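Local atomic coordinates of putative transcriptional regulator (Shigella flexneri 2a str. 2457T, PDB entry 3C8G), a protein that probably hydrates fumarate to malate as a homodimer and belongs to the MtlR/FumE family, which includes the mannitol operon repressor. Residues F40-F45 against L76-K82; I70-L74 against I91-S95; Q96-Y100 against I114-F118; I119-I125 against A158-A162. All blocks are in the same frame, centred on the assembly; numbering follows the deposited sequence.

Contact 1. Residues F40-F45 against L76-K82; sequences FLPSLF and LIYALGK
The chain leaves helix 29-40 through a 3-10 turn at 41-44, with S43 N to F40 O at 2.8 Å, and lies against the C-terminal end of helix 70-79. That end closes in a Schellman motif: G81 is the C-prime residue at positive phi (63°), with K82 N to I77 O at 3.0 Å and G81 N to Y78 O at 2.5 Å. In register, the CA atoms of L44 and I77 are 7.7 Å apart. Apolar packing makes the joint. L44 (m, chi2 t) sends CD2 to L80 CD1 at 3.8 Å and to K82 CD at 3.5 Å. I77 (m, chi2 t) meets F40 CD1 through its CD1 at 3.7 Å and L41 CD1 through its CG1 at 3.8 Å. F45 CZ reaches L76 CD1 at 4.1 Å. Nearby loops extend the cluster, with L61 on L41, V57 on F45 and M83 on I77, while the neighbouring subunit packs against F45 and L80 and hydrogen-bonds the A79 backbone.

Contact 2. Residues I70-L74 against I91-S95; sequences IDVAL and ITHFS
L74 lies over I91, its CD1 3.5 Å from I91 CG2, with chi1 near -91° and chi2 t; the same CD1 is 3.7 Å from T92 OG1, a hydroxyl already hydrogen-bonded to Y88 O in its own helix. One turn earlier, I70 (t, t) brings CD1 to 4.2 Å from I91 CG2 and CG2 to 3.1 Å from S95 OG, so I91 (m, t) packs against both I70 and L74. The polar tie is S95 OG to D71 OD1, 2.8 Å, with the serine as donor; S95 takes the t rotamer and D71 m. Both segments are fully helical and nearly antiparallel, with a signed crossing of -165° and a closest axis approach of 10.5 Å, and D71 CA sits 7.2 Å from T92 CA. This is the antiparallel packing of an alpha-helical hairpin, whose turn lies between helix 70-79 and helix 85-103. M83 from that turn touches L74 and I91, helix 29-40 adds L33 against I70 and I37 against L74, and T166 of helix 158-166 touches I91.

Contact 3. Residues Q96-Y100 against I114-F118; sequences QYWHY and ITWDF
Y97 is the central side chain of this contact. With chi1 t (-161°) it projects from helix 85-103 toward helix 113-120, bringing CD1 to 3.5 Å from F118 CG, over one face of the F118 ring. F118 is also t (158°), and the two rings sit obliquely, centroids 4.7 Å apart and planes at 40°. Further out, Y97 OH lies 3.0 Å from T115 CG2 and 4.0 Å from I114 CG2, the first a very tight approach to a methyl group, the second an ordinary one; T115 has chi1 near 115°, and its OG1 bonds back to F110 O. One turn on, Y100 (t, chi2 -86°) sets CE1 4.0 Å from CD1 of I114, itself t, t. Both backbones are regular helix. The axes run at 163° to each other, 12.0 Å apart at closest, a wide spacing bridged by the long tyrosines; in register, Y97 CA is 7.7 Å from F118 CA. The arrangement is antiparallel helix packing within an all-alpha fold, with an aromatic pair between successive helices.

Contact 4. Residues I119-I125 against A158-A162; sequences ISNVNSI and ALTLA
Residues 119-125 run out of helix 113-120, through a short linker, into helix 123-126, while 158-162 is the first part of helix 158-166; two helices joined by a short linker thus pack on a third in this all-alpha fold. V122, at the N-cap position, has extended phi/psi of -99/115, which breaks the helical path. The CA atoms pair as I119 with L159 at 7.6 Å and S124 with A162 at 5.5 Å. I125 (m, t) fits along helix 158-166, with CD1 4.1 Å from both A158 CB and L159 CD1, and CG1 3.9 Å from A162 CB. V122 (t) places CG1 at 3.9 Å from that same A162 CB. Before the linker, I119 (p, t) puts CG2 3.3 Å from L159 CD1, a tight contact. D90 of helix 85-103 accepts hydrogen bonds from the backbone amides of N123 and S124 at the start of the short helix. S124, chi1 p, sets its OG 3.4 Å from A162 CB, and its backbone O lies 3.6 Å from L161 CD1.

Contacts 1 and 2 interlock along the chain, their segments alternating; contacts 3 and 4 come after in series. Contacts 1 and 2 share helix 70-79 and meet where L41 CD1 approaches A73 O at 4.1 Å. Contacts 2 and 3 share helix 85-103: D71 OD2 lies 3.3 Å from H99 NE2, a probable hydrogen bond, so D71 of contact 2 also ties to H99, on the segment used by contact 3. F94, on the 91-95 segment but out of reach of 70-74, touches contacts 3 and 4, with CD1 3.8 Å from F118 CZ and CZ 4.0 Å from A162 CB. Contacts 3 and 4 meet at F118 CE1 and L159 CD1, 3.9 Å apart. Contacts 1 and 3 have centres about 26 Å apart.

Contact 1. Residues F40-F45 against L76-K82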
loop_
_atom_site.group_PDB
_atom_site.type_symbol
_atom_site.label_atom_id
_atom_site.label_comp_id
_atom_site.label_asym_id
_atom_site.label_seq_id
_atom_site.Cartn_x
_atom_site.Cartn_y
_atom_site.Cartn_z
ATOM N N PHE B 40 7.090 -12.790 0.206
ATOM C CA PHE B 40 5.731 -13.179 0.565
ATOM C C PHE B 40 4.672 -12.366 -0.162
ATOM O O PHE B 40 3.667 -12.905 -0.574
ATOM C CB PHE B 40 5.532 -13.040 2.076
ATOM C CG PHE B 40 4.160 -13.449 2.564
ATOM C CD1 PHE B 40 3.144 -12.506 2.696
ATOM C CD2 PHE B 40 3.898 -14.772 2.922
ATOM C CE1 PHE B 40 1.881 -12.886 3.152
ATOM C CE2 PHE B 40 2.637 -15.170 3.375
ATOM C CZ PHE B 40 1.634 -14.235 3.497
ATOM N N LEU B 41 4.904 -11.072 -0.311
ATOM C CA LEU B 41 3.913 -10.154 -0.891
ATOM C C LEU B 41 3.128 -10.628 -2.147
ATOM O O LEU B 41 1.918 -10.427 -2.210
ATOM C CB LEU B 41 4.548 -8.768 -1.112
ATOM C CG LEU B 41 4.426 -7.550 -0.161
ATOM C CD1 LEU B 41 3.919 -7.802 1.273
ATOM C CD2 LEU B 41 5.756 -6.782 -0.147
ATOM N N PRO B 42 3.807 -11.246 -3.149
ATOM C CA PRO B 42 3.081 -11.834 -4.300
ATOM C C PRO B 42 1.897 -12.712 -3.919
ATOM O O PRO B 42 0.897 -12.740 -4.641
ATOM C CB PRO B 42 4.142 -12.694 -4.990
ATOM C CG PRO B 42 5.444 -12.030 -4.633
ATOM C CD PRO B 42 5.271 -11.391 -3.292
ATOM N N SER B 43 2.036 -13.420 -2.798
ATOM C CA SER B 43 1.001 -14.298 -2.230
ATOM C C SER B 43 -0.324 -13.609 -2.054
ATOM O O SER B 43 -1.359 -14.270 -2.026
ATOM C CB SER B 43 1.410 -14.768 -0.844
ATOM O OG SER B 43 1.959 -16.042 -0.925
ATOM N N LEU B 44 -0.286 -12.293 -1.882
ATOM C CA LEU B 44 -1.491 -11.550 -1.584
ATOM C C LEU B 44 -2.233 -11.213 -2.846
ATOM O O LEU B 44 -3.347 -10.717 -2.803
ATOM C CB LEU B 44 -1.136 -10.240 -0.902
ATOM C CG LEU B 44 -0.309 -10.357 0.351
ATOM C CD1 LEU B 44 0.389 -9.020 0.553
ATOM C CD2 LEU B 44 -1.215 -10.737 1.517
ATOM N N PHE B 45 -1.589 -11.451 -3.975
ATOM C CA PHE B 45 -2.074 -10.926 -5.225
ATOM C C PHE B 45 -2.341 -12.025 -6.250
ATOM O O PHE B 45 -1.748 -13.106 -6.206
ATOM C CB PHE B 45 -1.069 -9.909 -5.758
ATOM C CG PHE B 45 -0.812 -8.745 -4.824
ATOM C CD1 PHE B 45 -1.870 -8.004 -4.283
ATOM C CD2 PHE B 45 0.491 -8.352 -4.521
ATOM C CE1 PHE B 45 -1.629 -6.903 -3.439
ATOM C CE2 PHE B 45 0.727 -7.249 -3.687
ATOM C CZ PHE B 45 -0.342 -6.530 -3.153
ATOM N N LEU B 76 0.182 -4.026 5.518
ATOM C CA LEU B 76 -0.631 -4.553 4.406
ATOM C C LEU B 76 -1.029 -6.009 4.672
ATOM O O LEU B 76 -2.203 -6.356 4.602
ATOM C CB LEU B 76 0.082 -4.418 3.049
ATOM C CG LEU B 76 -0.696 -3.981 1.800
ATOM C CD1 LEU B 76 -0.267 -4.773 0.589
ATOM C CD2 LEU B 76 -2.173 -4.094 1.941
ATOM N N ILE B 77 -0.050 -6.845 4.999
ATOM C CA ILE B 77 -0.295 -8.254 5.246
ATOM C C ILE B 77 -1.266 -8.444 6.411
ATOM O O ILE B 77 -2.178 -9.295 6.338
ATOM C CB ILE B 77 0.996 -9.017 5.549
ATOM C CG1 ILE B 77 2.059 -8.762 4.459
ATOM C CG2 ILE B 77 0.692 -10.520 5.787
ATOM C CD1 ILE B 77 3.403 -9.412 4.745
ATOM N N TYR B 78 -1.070 -7.661 7.477
ATOM C CA TYR B 78 -1.966 -7.681 8.636
ATOM C C TYR B 78 -3.398 -7.275 8.196
ATOM O O TYR B 78 -4.314 -8.073 8.261
ATOM C CB TYR B 78 -1.378 -6.799 9.752
ATOM C CG TYR B 78 -1.808 -7.143 11.184
ATOM C CD1 TYR B 78 -1.955 -8.461 11.620
ATOM C CD2 TYR B 78 -2.040 -6.128 12.112
ATOM C CE1 TYR B 78 -2.374 -8.747 12.943
ATOM C CE2 TYR B 78 -2.439 -6.406 13.419
ATOM C CZ TYR B 78 -2.604 -7.700 13.832
ATOM O OH TYR B 78 -2.993 -7.912 15.139
ATOM N N ALA B 79 -3.542 -6.056 7.687
ATOM C CA ALA B 79 -4.774 -5.526 7.080
ATOM C C ALA B 79 -5.629 -6.505 6.251
ATOM O O ALA B 79 -6.865 -6.497 6.327
ATOM C CB ALA B 79 -4.415 -4.325 6.226
ATOM N N LEU B 80 -4.968 -7.335 5.453
ATOM C CA LEU B 80 -5.665 -8.328 4.657
ATOM C C LEU B 80 -5.934 -9.617 5.439
ATOM O O LEU B 80 -6.357 -10.626 4.859
ATOM C CB LEU B 80 -4.899 -8.615 3.366
ATOM C CG LEU B 80 -4.630 -7.413 2.461
ATOM C CD1 LEU B 80 -3.531 -7.709 1.442
ATOM C CD2 LEU B 80 -5.908 -6.948 1.792
ATOM N N GLY B 81 -5.693 -9.571 6.753
ATOM C CA GLY B 81 -5.941 -10.693 7.660
ATOM C C GLY B 81 -5.098 -11.893 7.320
ATOM O O GLY B 81 -5.575 -13.007 7.311
ATOM N N LYS B 82 -3.825 -11.674 7.050
ATOM C CA LYS B 82 -3.025 -12.746 6.473
ATOM C C LYS B 82 -1.800 -13.121 7.284
ATOM O O LYS B 82 -0.936 -13.855 6.836
ATOM C CB LYS B 82 -2.711 -12.451 5.002
ATOM C CG LYS B 82 -3.914 -12.738 4.107
ATOM C CD LYS B 82 -3.456 -13.103 2.717
ATOM C CE LYS B 82 -4.503 -13.893 1.980
ATOM N NZ LYS B 82 -5.830 -13.221 2.030
#

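Contact 2. Residues I70-L74 against I91-S95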
loop_
_atom_site.group_PDB
_atom_site.type_symbol
_atom_site.label_atom_id
_atom_site.label_comp_id
_atom_site.label_asym_id
_atom_site.label_seq_id
_atom_site.Cartn_x
_atom_site.Cartn_y
_atom_site.Cartn_z
ATOM N N ILE B 70 9.390 -2.030 5.215
ATOM C CA ILE B 70 8.888 -3.106 6.073
ATOM C C ILE B 70 7.609 -2.762 6.832
ATOM O O ILE B 70 6.756 -3.602 7.008
ATOM C CB ILE B 70 9.987 -3.706 7.013
ATOM C CG1 ILE B 70 9.632 -5.147 7.377
ATOM C CG2 ILE B 70 10.224 -2.841 8.246
ATOM C CD1 ILE B 70 10.844 -5.985 7.816
ATOM N N ASP B 71 7.456 -1.520 7.254
ATOM C CA ASP B 71 6.283 -1.152 8.047
ATOM C C ASP B 71 5.000 -1.262 7.207
ATOM O O ASP B 71 4.082 -2.016 7.584
ATOM C CB ASP B 71 6.438 0.240 8.677
ATOM C CG ASP B 71 7.755 0.410 9.456
ATOM O OD1 ASP B 71 8.264 -0.569 10.063
ATOM O OD2 ASP B 71 8.279 1.555 9.469
ATOM N N VAL B 72 4.944 -0.550 6.069
ATOM C CA VAL B 72 3.733 -0.532 5.235
ATOM C C VAL B 72 3.456 -1.925 4.681
ATOM O O VAL B 72 2.300 -2.381 4.672
ATOM C CB VAL B 72 3.694 0.584 4.124
ATOM C CG1 VAL B 72 4.588 1.773 4.477
ATOM C CG2 VAL B 72 4.041 0.038 2.765
ATOM N N ALA B 73 4.511 -2.624 4.272
ATOM C CA ALA B 73 4.391 -4.050 3.926
ATOM C C ALA B 73 3.747 -4.929 5.030
ATOM O O ALA B 73 2.893 -5.775 4.738
ATOM C CB ALA B 73 5.725 -4.598 3.543
ATOM N N LEU B 74 4.172 -4.745 6.283
ATOM C CA LEU B 74 3.642 -5.534 7.398
ATOM C C LEU B 74 2.187 -5.183 7.596
ATOM O O LEU B 74 1.312 -6.052 7.601
ATOM C CB LEU B 74 4.382 -5.248 8.698
ATOM C CG LEU B 74 5.588 -6.087 9.048
ATOM C CD1 LEU B 74 6.263 -5.456 10.267
ATOM C CD2 LEU B 74 5.175 -7.536 9.302
ATOM N N ILE B 91 7.603 -8.848 14.358
ATOM C CA ILE B 91 8.349 -8.229 13.266
ATOM C C ILE B 91 8.295 -6.729 13.423
ATOM O O ILE B 91 9.283 -6.045 13.231
ATOM C CB ILE B 91 7.820 -8.624 11.900
ATOM C CG1 ILE B 91 7.834 -10.144 11.761
ATOM C CG2 ILE B 91 8.682 -7.983 10.846
ATOM C CD1 ILE B 91 7.363 -10.658 10.416
ATOM N N THR B 92 7.137 -6.225 13.815
ATOM C CA THR B 92 7.021 -4.829 14.216
ATOM C C THR B 92 8.076 -4.490 15.277
ATOM O O THR B 92 8.815 -3.527 15.123
ATOM C CB THR B 92 5.594 -4.529 14.694
ATOM O OG1 THR B 92 4.728 -4.704 13.576
ATOM C CG2 THR B 92 5.447 -3.090 15.176
ATOM N N HIS B 93 8.192 -5.309 16.316
ATOM C CA HIS B 93 9.196 -5.029 17.336
ATOM C C HIS B 93 10.601 -4.988 16.763
ATOM O O HIS B 93 11.367 -4.097 17.101
ATOM C CB HIS B 93 9.094 -5.975 18.530
ATOM C CG HIS B 93 7.905 -5.706 19.408
ATOM N ND1 HIS B 93 7.437 -4.433 19.667
ATOM C CD2 HIS B 93 7.091 -6.549 20.092
ATOM C CE1 HIS B 93 6.391 -4.502 20.470
ATOM N NE2 HIS B 93 6.173 -5.773 20.756
ATOM N N PHE B 94 10.945 -5.924 15.888
ATOM C CA PHE B 94 12.284 -5.886 15.264
ATOM C C PHE B 94 12.450 -4.608 14.466
ATOM O O PHE B 94 13.555 -4.103 14.344
ATOM C CB PHE B 94 12.540 -7.085 14.334
ATOM C CG PHE B 94 13.233 -8.242 15.001
ATOM C CD1 PHE B 94 12.510 -9.158 15.780
ATOM C CD2 PHE B 94 14.586 -8.440 14.829
ATOM C CE1 PHE B 94 13.110 -10.202 16.389
ATOM C CE2 PHE B 94 15.217 -9.527 15.429
ATOM C CZ PHE B 94 14.476 -10.406 16.209
ATOM N N SER B 95 11.353 -4.073 13.929
ATOM C CA SER B 95 11.462 -2.888 13.072
ATOM C C SER B 95 11.579 -1.633 13.925
ATOM O O SER B 95 12.432 -0.763 13.682
ATOM C CB SER B 95 10.289 -2.778 12.096
ATOM O OG SER B 95 10.552 -1.750 11.150
#

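Contact 3. Residues Q96-Y100 against I114-F118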
loop_
_atom_site.group_PDB
_atom_site.type_symbol
_atom_site.label_atom_id
_atom_site.label_comp_id
_atom_site.label_asym_id
_atom_site.label_seq_id
_atom_site.Cartn_x
_atom_site.Cartn_y
_atom_site.Cartn_z
ATOM N N GLN B 96 10.738 -1.547 14.936
ATOM C CA GLN B 96 10.831 -0.451 15.876
ATOM C C GLN B 96 12.212 -0.324 16.534
ATOM O O GLN B 96 12.746 0.784 16.638
ATOM C CB GLN B 96 9.755 -0.593 16.926
ATOM C CG GLN B 96 8.355 -0.738 16.332
ATOM C CD GLN B 96 7.305 -0.714 17.417
ATOM O OE1 GLN B 96 7.504 -1.286 18.500
ATOM N NE2 GLN B 96 6.186 -0.033 17.153
ATOM N N TYR B 97 12.803 -1.451 16.931
ATOM C CA TYR B 97 14.153 -1.468 17.510
ATOM C C TYR B 97 15.299 -1.125 16.525
ATOM O O TYR B 97 16.255 -0.435 16.903
ATOM C CB TYR B 97 14.412 -2.796 18.242
ATOM C CG TYR B 97 15.553 -2.753 19.243
ATOM C CD1 TYR B 97 16.247 -3.918 19.582
ATOM C CD2 TYR B 97 15.952 -1.554 19.834
ATOM C CE1 TYR B 97 17.308 -3.888 20.485
ATOM C CE2 TYR B 97 16.991 -1.512 20.748
ATOM C CZ TYR B 97 17.675 -2.683 21.077
ATOM O OH TYR B 97 18.718 -2.649 21.994
ATOM N N TRP B 98 15.217 -1.589 15.278
ATOM C CA TRP B 98 16.215 -1.190 14.272
ATOM C C TRP B 98 16.151 0.325 14.072
ATOM O O TRP B 98 17.189 1.000 14.014
ATOM C CB TRP B 98 16.069 -1.949 12.938
ATOM C CG TRP B 98 16.763 -1.237 11.789
ATOM C CD1 TRP B 98 16.167 -0.696 10.688
ATOM C CD2 TRP B 98 18.177 -0.954 11.661
ATOM N NE1 TRP B 98 17.108 -0.091 9.880
ATOM C CE2 TRP B 98 18.349 -0.231 10.447
ATOM C CE3 TRP B 98 19.308 -1.248 12.441
ATOM C CZ2 TRP B 98 19.606 0.198 9.992
ATOM C CZ3 TRP B 98 20.574 -0.811 11.992
ATOM C CH2 TRP B 98 20.706 -0.094 10.778
ATOM N N HIS B 99 14.930 0.852 14.003
ATOM C CA HIS B 99 14.704 2.291 13.846
ATOM C C HIS B 99 15.331 3.067 14.990
ATOM O O HIS B 99 16.035 4.051 14.763
ATOM C CB HIS B 99 13.221 2.592 13.867
ATOM C CG HIS B 99 12.538 2.421 12.553
ATOM N ND1 HIS B 99 12.847 3.188 11.448
ATOM C CD2 HIS B 99 11.517 1.612 12.185
ATOM C CE1 HIS B 99 12.052 2.847 10.450
ATOM N NE2 HIS B 99 11.242 1.888 10.869
ATOM N N TYR B 100 15.039 2.647 16.221
ATOM C CA TYR B 100 15.698 3.210 17.375
ATOM C C TYR B 100 17.237 3.130 17.261
ATOM O O TYR B 100 17.925 4.102 17.544
ATOM C CB TYR B 100 15.231 2.504 18.647
ATOM C CG TYR B 100 15.851 3.103 19.875
ATOM C CD1 TYR B 100 17.114 2.685 20.327
ATOM C CD2 TYR B 100 15.196 4.107 20.576
ATOM C CE1 TYR B 100 17.703 3.262 21.450
ATOM C CE2 TYR B 100 15.769 4.695 21.697
ATOM C CZ TYR B 100 17.021 4.270 22.121
ATOM O OH TYR B 100 17.569 4.858 23.238
ATOM N N ILE B 114 18.221 -2.511 27.760
ATOM C CA ILE B 114 17.271 -2.150 26.717
ATOM C C ILE B 114 17.034 -3.326 25.766
ATOM O O ILE B 114 15.905 -3.562 25.368
ATOM C CB ILE B 114 17.662 -0.831 26.030
ATOM C CG1 ILE B 114 16.714 -0.490 24.898
ATOM C CG2 ILE B 114 19.139 -0.894 25.532
ATOM C CD1 ILE B 114 16.683 0.982 24.562
ATOM N N THR B 115 18.069 -4.093 25.424
ATOM C CA THR B 115 17.850 -5.173 24.466
ATOM C C THR B 115 17.194 -6.404 25.144
ATOM O O THR B 115 16.464 -7.201 24.507
ATOM C CB THR B 115 19.104 -5.537 23.600
ATOM O OG1 THR B 115 19.536 -6.857 23.910
ATOM C CG2 THR B 115 20.238 -4.569 23.793
ATOM N N TRP B 116 17.417 -6.529 26.448
ATOM C CA TRP B 116 16.727 -7.543 27.223
ATOM C C TRP B 116 15.231 -7.172 27.227
ATOM O O TRP B 116 14.368 -8.021 26.983
ATOM C CB TRP B 116 17.311 -7.696 28.651
ATOM C CG TRP B 116 16.429 -8.564 29.494
ATOM C CD1 TRP B 116 15.469 -8.154 30.400
ATOM C CD2 TRP B 116 16.340 -9.987 29.436
ATOM N NE1 TRP B 116 14.821 -9.241 30.922
ATOM C CE2 TRP B 116 15.335 -10.380 30.353
ATOM C CE3 TRP B 116 17.024 -10.974 28.709
ATOM C CZ2 TRP B 116 15.002 -11.724 30.561
ATOM C CZ3 TRP B 116 16.686 -12.303 28.903
ATOM C CH2 TRP B 116 15.684 -12.668 29.826
ATOM N N ASP B 117 14.924 -5.903 27.468
ATOM C CA ASP B 117 13.519 -5.459 27.392
ATOM C C ASP B 117 12.896 -5.814 26.062
ATOM O O ASP B 117 11.738 -6.267 26.005
ATOM C CB ASP B 117 13.386 -3.968 27.644
ATOM C CG ASP B 117 13.568 -3.621 29.104
ATOM O OD1 ASP B 117 13.749 -4.545 29.953
ATOM O OD2 ASP B 117 13.530 -2.410 29.415
ATOM N N PHE B 118 13.673 -5.646 24.999
ATOM C CA PHE B 118 13.176 -5.951 23.687
ATOM C C PHE B 118 12.946 -7.456 23.578
ATOM O O PHE B 118 11.857 -7.873 23.134
ATOM C CB PHE B 118 14.125 -5.392 22.639
ATOM C CG PHE B 118 14.031 -6.043 21.298
ATOM C CD1 PHE B 118 14.963 -6.992 20.921
ATOM C CD2 PHE B 118 13.057 -5.655 20.388
ATOM C CE1 PHE B 118 14.913 -7.574 19.662
ATOM C CE2 PHE B 118 12.979 -6.226 19.125
ATOM C CZ PHE B 118 13.901 -7.202 18.764
#

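Contact 4. Residues I119-I125 against A158-A162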
loop_
_atom_site.group_PDB
_atom_site.type_symbol
_atom_site.label_atom_id
_atom_site.label_comp_id
_atom_site.label_asym_id
_atom_site.label_seq_id
_atom_site.Cartn_x
_atom_site.Cartn_y
_atom_site.Cartn_z
ATOM N N ILE B 119 13.914 -8.280 24.017
ATOM C CA ILE B 119 13.724 -9.716 23.833
ATOM C C ILE B 119 12.623 -10.341 24.698
ATOM O O ILE B 119 12.117 -11.392 24.359
ATOM C CB ILE B 119 14.993 -10.527 23.917
ATOM C CG1 ILE B 119 15.464 -10.656 25.355
ATOM C CG2 ILE B 119 16.073 -9.995 22.893
ATOM C CD1 ILE B 119 16.848 -11.221 25.443
ATOM N N SER B 120 12.232 -9.665 25.775
ATOM C CA SER B 120 11.110 -10.091 26.619
ATOM C C SER B 120 9.744 -9.929 25.946
ATOM O O SER B 120 8.785 -10.579 26.327
ATOM C CB SER B 120 11.117 -9.318 27.939
ATOM O OG SER B 120 12.460 -9.135 28.353
ATOM N N ASN B 121 9.663 -9.077 24.939
ATOM C CA ASN B 121 8.430 -8.926 24.178
ATOM C C ASN B 121 8.485 -9.514 22.773
ATOM O O ASN B 121 7.666 -9.143 21.933
ATOM C CB ASN B 121 8.090 -7.450 24.066
ATOM C CG ASN B 121 7.816 -6.837 25.401
ATOM O OD1 ASN B 121 7.090 -7.410 26.223
ATOM N ND2 ASN B 121 8.421 -5.682 25.653
ATOM N N VAL B 122 9.464 -10.395 22.515
ATOM C CA VAL B 122 9.498 -11.158 21.271
ATOM C C VAL B 122 8.917 -12.520 21.599
ATOM O O VAL B 122 9.502 -13.270 22.412
ATOM C CB VAL B 122 10.933 -11.279 20.721
ATOM C CG1 VAL B 122 11.045 -12.351 19.601
ATOM C CG2 VAL B 122 11.490 -9.911 20.272
ATOM N N ASN B 123 7.768 -12.829 20.996
ATOM C CA ASN B 123 6.973 -14.018 21.341
ATOM C C ASN B 123 7.652 -15.315 20.925
ATOM O O ASN B 123 7.501 -16.348 21.578
ATOM C CB ASN B 123 5.609 -13.998 20.658
ATOM C CG ASN B 123 4.682 -12.969 21.227
ATOM O OD1 ASN B 123 4.145 -13.134 22.316
ATOM N ND2 ASN B 123 4.452 -11.915 20.473
ATOM N N SER B 124 8.379 -15.271 19.817
ATOM C CA SER B 124 9.070 -16.467 19.351
ATOM C C SER B 124 10.232 -16.819 20.271
ATOM O O SER B 124 10.686 -17.955 20.299
ATOM C CB SER B 124 9.509 -16.334 17.896
ATOM O OG SER B 124 10.381 -15.239 17.735
ATOM N N ILE B 125 10.679 -15.855 21.061
ATOM C CA ILE B 125 11.656 -16.139 22.110
ATOM C C ILE B 125 10.955 -16.594 23.397
ATOM O O ILE B 125 11.272 -17.630 23.953
ATOM C CB ILE B 125 12.562 -14.907 22.366
ATOM C CG1 ILE B 125 13.494 -14.704 21.193
ATOM C CG2 ILE B 125 13.353 -15.066 23.625
ATOM C CD1 ILE B 125 14.209 -13.408 21.274
ATOM N N ALA B 158 19.234 -16.450 20.603
ATOM C CA ALA B 158 17.805 -16.278 20.722
ATOM C C ALA B 158 17.278 -15.309 19.660
ATOM O O ALA B 158 16.182 -15.496 19.111
ATOM C CB ALA B 158 17.462 -15.772 22.111
ATOM N N LEU B 159 18.053 -14.259 19.397
ATOM C CA LEU B 159 17.700 -13.276 18.395
ATOM C C LEU B 159 17.739 -13.978 17.062
ATOM O O LEU B 159 16.894 -13.718 16.206
ATOM C CB LEU B 159 18.692 -12.136 18.411
ATOM C CG LEU B 159 18.257 -10.782 18.951
ATOM C CD1 LEU B 159 17.023 -10.846 19.826
ATOM C CD2 LEU B 159 19.426 -10.116 19.657
ATOM N N THR B 160 18.687 -14.913 16.915
ATOM C CA THR B 160 18.803 -15.666 15.678
ATOM C C THR B 160 17.634 -16.622 15.540
ATOM O O THR B 160 16.953 -16.628 14.510
ATOM C CB THR B 160 20.121 -16.373 15.568
ATOM O OG1 THR B 160 21.138 -15.375 15.568
ATOM C CG2 THR B 160 20.194 -17.146 14.288
ATOM N N LEU B 161 17.364 -17.394 16.583
ATOM C CA LEU B 161 16.151 -18.232 16.600
ATOM C C LEU B 161 14.918 -17.426 16.179
ATOM O O LEU B 161 14.100 -17.906 15.377
ATOM C CB LEU B 161 15.965 -18.887 17.976
ATOM C CG LEU B 161 14.987 -20.043 18.290
ATOM C CD1 LEU B 161 13.590 -19.520 18.738
ATOM C CD2 LEU B 161 14.894 -21.087 17.156
ATOM N N ALA B 162 14.803 -16.195 16.681
ATOM C CA ALA B 162 13.608 -15.368 16.410
ATOM C C ALA B 162 13.445 -14.967 14.936
ATOM O O ALA B 162 12.326 -14.971 14.421
ATOM C CB ALA B 162 13.570 -14.136 17.292
#